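Local coordinates for class II aldolase/adducin domain protein (Pseudomonas syringae pv. phaseolicola 1448A, PDB 3OCR), which is of unestablished specific function, possibly an aldolase-type lyase or an adducin-like actin-binding protein, at residues Tyr55-Pro63 with Asn105-His116. Sequence-based numbering, arbitrary orientation.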
ATOM      1  N   TYR A  55      20.861  -3.512   2.220  1.00 33.74           N
ATOM      2  CA  TYR A  55      21.585  -3.216   1.010  1.00 33.11           C
ATOM      3  C   TYR A  55      21.324  -1.745   0.635  1.00 32.33           C
ATOM      4  O   TYR A  55      20.486  -1.080   1.249  1.00 33.33           O
ATOM      5  CB  TYR A  55      21.194  -4.223  -0.068  1.00 33.45           C
ATOM      6  CG  TYR A  55      21.207  -5.638   0.495  1.00 35.21           C
ATOM      7  CD1 TYR A  55      22.419  -6.288   0.756  1.00 36.30           C
ATOM      8  CD2 TYR A  55      20.018  -6.303   0.819  1.00 36.21           C
ATOM      9  CE1 TYR A  55      22.451  -7.568   1.302  1.00 37.59           C
ATOM     10  CE2 TYR A  55      20.033  -7.591   1.364  1.00 36.92           C
ATOM     11  CZ  TYR A  55      21.264  -8.218   1.611  1.00 37.67           C
ATOM     12  OH  TYR A  55      21.328  -9.482   2.150  1.00 36.66           O
ATOM     13  N   THR A  56      22.057  -1.230  -0.338  1.00 31.74           N
ATOM     14  CA  THR A  56      22.057   0.213  -0.661  1.00 29.93           C
ATOM     15  C   THR A  56      22.592   1.131   0.450  1.00 28.54           C
ATOM     16  O   THR A  56      22.567   0.804   1.629  1.00 28.48           O
ATOM     17  CB  THR A  56      20.705   0.741  -1.243  1.00 30.19           C
ATOM     18  OG1 THR A  56      19.824   1.170  -0.194  1.00 30.31           O
ATOM     19  CG2 THR A  56      20.043  -0.309  -2.144  1.00 30.99           C
ATOM     20  N   HIS A  57      23.078   2.292   0.029  1.00 27.53           N
ATOM     21  CA  HIS A  57      23.917   3.133   0.848  1.00 25.89           C
ATOM     22  C   HIS A  57      23.803   4.591   0.473  1.00 23.86           C
ATOM     23  O   HIS A  57      23.564   4.926  -0.699  1.00 23.55           O
ATOM     24  CB  HIS A  57      25.368   2.707   0.672  1.00 27.06           C
ATOM     25  CG  HIS A  57      25.607   1.261   0.975  1.00 30.60           C
ATOM     26  ND1 HIS A  57      25.715   0.784   2.263  1.00 31.64           N
ATOM     27  CD2 HIS A  57      25.725   0.184   0.161  1.00 32.32           C
ATOM     28  CE1 HIS A  57      25.892  -0.524   2.229  1.00 33.66           C
ATOM     29  NE2 HIS A  57      25.901  -0.913   0.968  1.00 34.07           N
ATOM     30  N   PHE A  58      23.962   5.444   1.477  1.00 22.17           N
ATOM     31  CA  PHE A  58      24.093   6.894   1.276  1.00 21.59           C
ATOM     32  C   PHE A  58      25.479   7.315   1.740  1.00 22.04           C
ATOM     33  O   PHE A  58      25.875   6.975   2.854  1.00 22.25           O
ATOM     34  CB  PHE A  58      23.059   7.653   2.111  1.00 21.46           C
ATOM     35  CG  PHE A  58      21.628   7.361   1.764  1.00 21.21           C
ATOM     36  CD1 PHE A  58      21.280   6.751   0.564  1.00 20.96           C
ATOM     37  CD2 PHE A  58      20.611   7.776   2.621  1.00 22.78           C
ATOM     38  CE1 PHE A  58      19.960   6.508   0.255  1.00 21.84           C
ATOM     39  CE2 PHE A  58      19.274   7.539   2.303  1.00 22.27           C
ATOM     40  CZ  PHE A  58      18.959   6.910   1.101  1.00 21.86           C
ATOM     41  N   SER A  59      26.200   8.094   0.936  1.00 23.01           N
ATOM     42  CA  SER A  59      27.520   8.595   1.377  1.00 23.49           C
ATOM     43  C   SER A  59      27.548  10.126   1.392  1.00 24.02           C
ATOM     44  O   SER A  59      26.808  10.764   0.633  1.00 25.23           O
ATOM     45  CB  SER A  59      28.639   8.057   0.477  1.00 23.10           C
ATOM     46  OG  SER A  59      28.442   8.470  -0.859  1.00 23.61           O
ATOM     47  N   ALA A  60      28.387  10.693   2.264  1.00 24.49           N
ATOM     48  CA  ALA A  60      28.666  12.130   2.307  1.00 25.42           C
ATOM     49  C   ALA A  60      30.156  12.384   2.498  1.00 26.64           C
ATOM     50  O   ALA A  60      30.811  11.685   3.273  1.00 27.06           O
ATOM     51  CB  ALA A  60      27.897  12.787   3.462  1.00 25.94           C
ATOM     52  N   ARG A  61      30.679  13.408   1.831  1.00 27.62           N
ATOM     53  CA  ARG A  61      32.026  13.851   2.090  1.00 29.71           C
ATOM     54  C   ARG A  61      32.122  14.552   3.453  1.00 30.04           C
ATOM     55  O   ARG A  61      31.261  15.355   3.812  1.00 29.59           O
ATOM     56  CB  ARG A  61      32.545  14.770   0.990  1.00 30.67           C
ATOM     57  CG  ARG A  61      34.078  15.005   1.164  1.00 34.44           C
ATOM     58  CD  ARG A  61      34.596  15.995   0.206  1.00 39.98           C
ATOM     59  NE  ARG A  61      36.070  16.056   0.145  1.00 44.50           N
ATOM     60  CZ  ARG A  61      36.850  16.761   0.967  1.00 46.14           C
ATOM     61  NH1 ARG A  61      36.343  17.437   1.991  1.00 45.97           N
ATOM     62  NH2 ARG A  61      38.165  16.771   0.778  1.00 48.02           N
ATOM     63  N   VAL A  62      33.159  14.210   4.209  1.00 31.53           N
ATOM     64  CA  VAL A  62      33.501  14.902   5.453  1.00 33.45           C
ATOM     65  C   VAL A  62      34.152  16.234   5.060  1.00 36.20           C
ATOM     66  O   VAL A  62      35.158  16.237   4.349  1.00 36.69           O
ATOM     67  CB  VAL A  62      34.471  14.056   6.311  1.00 33.24           C
ATOM     68  CG1 VAL A  62      34.933  14.832   7.574  1.00 33.45           C
ATOM     69  CG2 VAL A  62      33.842  12.725   6.700  1.00 32.76           C
ATOM     70  N   PRO A  63      33.565  17.376   5.481  1.00 38.58           N
ATOM     71  CA  PRO A  63      34.194  18.641   5.110  1.00 40.86           C
ATOM     72  C   PRO A  63      35.564  18.769   5.751  1.00 43.17           C
ATOM     73  O   PRO A  63      35.731  18.416   6.918  1.00 43.89           O
ATOM     74  CB  PRO A  63      33.234  19.705   5.667  1.00 40.96           C
ATOM     75  CG  PRO A  63      31.935  19.024   5.788  1.00 40.01           C
ATOM     76  CD  PRO A  63      32.249  17.577   6.109  1.00 38.95           C
ATOM     77  N   ASN A 105      30.258  -2.312   3.928  1.00 33.11           N
ATOM     78  CA  ASN A 105      30.086  -3.154   2.764  1.00 34.26           C
ATOM     79  C   ASN A 105      31.011  -2.616   1.698  1.00 34.72           C
ATOM     80  O   ASN A 105      30.670  -1.667   0.982  1.00 34.29           O
ATOM     81  CB  ASN A 105      28.651  -3.089   2.263  1.00 34.05           C
ATOM     82  CG  ASN A 105      28.437  -3.903   1.018  1.00 35.29           C
ATOM     83  OD1 ASN A 105      29.382  -4.438   0.434  1.00 36.36           O
ATOM     84  ND2 ASN A 105      27.179  -4.017   0.607  1.00 36.16           N
ATOM     85  N   TYR A 106      32.182  -3.226   1.604  1.00 35.92           N
ATOM     86  CA  TYR A 106      33.232  -2.731   0.728  1.00 37.37           C
ATOM     87  C   TYR A 106      32.795  -2.688  -0.741  1.00 37.31           C
ATOM     88  O   TYR A 106      33.093  -1.724  -1.449  1.00 37.72           O
ATOM     89  CB  TYR A 106      34.465  -3.604   0.885  1.00 38.17           C
ATOM     90  CG  TYR A 106      35.746  -3.042   0.323  1.00 41.39           C
ATOM     91  CD1 TYR A 106      36.121  -3.296  -1.005  1.00 42.85           C
ATOM     92  CD2 TYR A 106      36.618  -2.305   1.135  1.00 42.81           C
ATOM     93  CE1 TYR A 106      37.321  -2.816  -1.511  1.00 45.50           C
ATOM     94  CE2 TYR A 106      37.816  -1.813   0.635  1.00 44.54           C
ATOM     95  CZ  TYR A 106      38.162  -2.073  -0.683  1.00 45.79           C
ATOM     96  OH  TYR A 106      39.347  -1.591  -1.169  1.00 46.80           O
ATOM     97  N   ALA A 107      32.078  -3.715  -1.186  1.00 36.85           N
ATOM     98  CA  ALA A 107      31.640  -3.790  -2.579  1.00 36.75           C
ATOM     99  C   ALA A 107      30.524  -2.781  -2.891  1.00 36.14           C
ATOM    100  O   ALA A 107      30.450  -2.246  -4.004  1.00 36.41           O
ATOM    101  CB  ALA A 107      31.200  -5.209  -2.910  1.00 37.70           C
ATOM    102  N   GLY A 108      29.664  -2.516  -1.906  1.00 34.38           N
ATOM    103  CA  GLY A 108      28.587  -1.527  -2.063  1.00 33.28           C
ATOM    104  C   GLY A 108      29.083  -0.084  -2.138  1.00 32.52           C
ATOM    105  O   GLY A 108      28.374   0.790  -2.619  1.00 32.47           O
ATOM    106  N   TYR A 109      30.292   0.164  -1.632  1.00 32.04           N
ATOM    107  CA  TYR A 109      30.892   1.499  -1.614  1.00 31.22           C
ATOM    108  C   TYR A 109      31.536   1.940  -2.937  1.00 31.39           C
ATOM    109  O   TYR A 109      31.782   3.135  -3.155  1.00 31.70           O
ATOM    110  CB  TYR A 109      31.934   1.575  -0.495  1.00 30.84           C
ATOM    111  CG  TYR A 109      32.666   2.900  -0.371  1.00 30.34           C
ATOM    112  CD1 TYR A 109      32.003   4.058   0.044  1.00 30.75           C
ATOM    113  CD2 TYR A 109      34.038   2.990  -0.632  1.00 29.77           C
ATOM    114  CE1 TYR A 109      32.695   5.296   0.172  1.00 31.27           C
ATOM    115  CE2 TYR A 109      34.723   4.221  -0.519  1.00 30.13           C
ATOM    116  CZ  TYR A 109      34.047   5.358  -0.109  1.00 31.01           C
ATOM    117  OH  TYR A 109      34.730   6.559   0.036  1.00 33.18           O
ATOM    118  N   VAL A 110      31.833   0.984  -3.801  1.00 30.87           N
ATOM    119  CA  VAL A 110      32.500   1.279  -5.064  1.00 30.83           C
ATOM    120  C   VAL A 110      31.778   2.331  -5.917  1.00 29.95           C
ATOM    121  O   VAL A 110      32.417   3.228  -6.469  1.00 30.43           O
ATOM    122  CB  VAL A 110      32.734  -0.008  -5.872  1.00 31.24           C
ATOM    123  CG1 VAL A 110      33.207   0.324  -7.297  1.00 31.85           C
ATOM    124  CG2 VAL A 110      33.769  -0.910  -5.138  1.00 32.32           C
ATOM    125  N   ILE A 111      30.458   2.234  -6.026  1.00 29.03           N
ATOM    126  CA  ILE A 111      29.717   3.240  -6.797  1.00 28.59           C
ATOM    127  C   ILE A 111      29.860   4.647  -6.200  1.00 27.32           C
ATOM    128  O   ILE A 111      30.070   5.607  -6.919  1.00 27.21           O
ATOM    129  CB  ILE A 111      28.226   2.845  -7.030  1.00 28.64           C
ATOM    130  CG1 ILE A 111      27.568   3.849  -7.984  1.00 30.36           C
ATOM    131  CG2 ILE A 111      27.447   2.678  -5.696  1.00 29.11           C
ATOM    132  CD1 ILE A 111      26.435   3.257  -8.813  1.00 34.61           C
ATOM    133  N   HIS A 112      29.778   4.741  -4.878  1.00 26.87           N
ATOM    134  CA  HIS A 112      29.959   5.991  -4.175  1.00 26.62           C
ATOM    135  C   HIS A 112      31.351   6.553  -4.439  1.00 27.18           C
ATOM    136  O   HIS A 112      31.489   7.719  -4.813  1.00 27.33           O
ATOM    137  CB  HIS A 112      29.656   5.795  -2.684  1.00 26.20           C
ATOM    138  CG  HIS A 112      28.232   5.391  -2.439  1.00 25.52           C
ATOM    139  ND1 HIS A 112      27.213   6.310  -2.298  1.00 23.07           N
ATOM    140  CD2 HIS A 112      27.646   4.167  -2.396  1.00 24.46           C
ATOM    141  CE1 HIS A 112      26.067   5.671  -2.147  1.00 23.47           C
ATOM    142  NE2 HIS A 112      26.299   4.370  -2.202  1.00 23.87           N
ATOM    143  N   SER A 113      32.363   5.701  -4.279  1.00 28.00           N
ATOM    144  CA  SER A 113      33.753   6.062  -4.530  1.00 29.00           C
ATOM    145  C   SER A 113      33.972   6.571  -5.965  1.00 28.84           C
ATOM    146  O   SER A 113      34.615   7.601  -6.178  1.00 28.90           O
ATOM    147  CB  SER A 113      34.643   4.840  -4.288  1.00 28.77           C
ATOM    148  OG  SER A 113      35.988   5.216  -4.482  1.00 33.29           O
ATOM    149  N   ALA A 114      33.443   5.847  -6.945  1.00 29.08           N
ATOM    150  CA  ALA A 114      33.604   6.255  -8.353  1.00 29.35           C
ATOM    151  C   ALA A 114      33.037   7.654  -8.602  1.00 29.23           C
ATOM    152  O   ALA A 114      33.684   8.494  -9.252  1.00 30.02           O
ATOM    153  CB  ALA A 114      32.945   5.238  -9.297  1.00 29.76           C
ATOM    154  N   ILE A 115      31.834   7.911  -8.092  1.00 28.96           N
ATOM    155  CA  ILE A 115      31.190   9.213  -8.301  1.00 28.07           C
ATOM    156  C   ILE A 115      31.873  10.346  -7.521  1.00 27.87           C
ATOM    157  O   ILE A 115      32.180  11.379  -8.109  1.00 27.66           O
ATOM    158  CB  ILE A 115      29.650   9.188  -8.021  1.00 27.56           C
ATOM    159  CG1 ILE A 115      28.940   8.087  -8.828  1.00 29.17           C
ATOM    160  CG2 ILE A 115      29.023  10.553  -8.322  1.00 27.29           C
ATOM    161  CD1 ILE A 115      29.174   8.133 -10.375  1.00 30.72           C
ATOM    162  N   HIS A 116      32.115  10.149  -6.218  1.00 28.29           N
ATOM    163  CA  HIS A 116      32.821  11.144  -5.402  1.00 28.93           C
ATOM    164  C   HIS A 116      34.191  11.565  -5.966  1.00 29.78           C
ATOM    165  O   HIS A 116      34.597  12.737  -5.887  1.00 30.07           O
ATOM    166  CB  HIS A 116      32.985  10.661  -3.946  1.00 28.13           C
ATOM    167  CG  HIS A 116      31.755  10.840  -3.102  1.00 27.88           C
ATOM    168  ND1 HIS A 116      31.200  12.078  -2.843  1.00 28.08           N
ATOM    169  CD2 HIS A 116      30.988   9.942  -2.439  1.00 26.78           C
ATOM    170  CE1 HIS A 116      30.138  11.930  -2.071  1.00 25.55           C
ATOM    171  NE2 HIS A 116      29.980  10.643  -1.823  1.00 26.07           N
TER
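One face of strand 58-61 packs on helix 110-118 in a buried, histidine-rich helix-on-sheet contact of the AraD-like aldolase/adducin fold; the axes of 58-61 and 110-116 approach to 9.2 Å at 35°. S59 and H112, with H116 one helical turn later, carry its centre. Serine suits this strand position: its short side chain leaves room for two imidazoles, and its hydroxyl can both give and accept. OG sits between the backbone N and the carbonyl carbon (chi1 60°), where it hydrogen-bonds H112 ND1 at 2.9 Å and H116 NE2 at 2.8 Å, with a further weak bond to V125 O. S59 OG lies in the plane of the H116 ring, at its edge; together with a weak bond from H116 ND1 to L122 O, this should limit rotation of that ring. V125 of the neighbouring strand 124-128 touches both helix histidines. H112 also reaches toward the H57 carbonyl, its CE1 lying 3.0 Å from H57 O, at the ring edge. At the approach to the helix, G108 lets the chain pass close to H57, whose ND1 is hydrogen-bonded to N72. N105 opens an Asx motif, OD1 accepting from G108 N, and turns its amide 76° from the H57 imidazole, with N105 ND2 3.4 Å from H57 NE2.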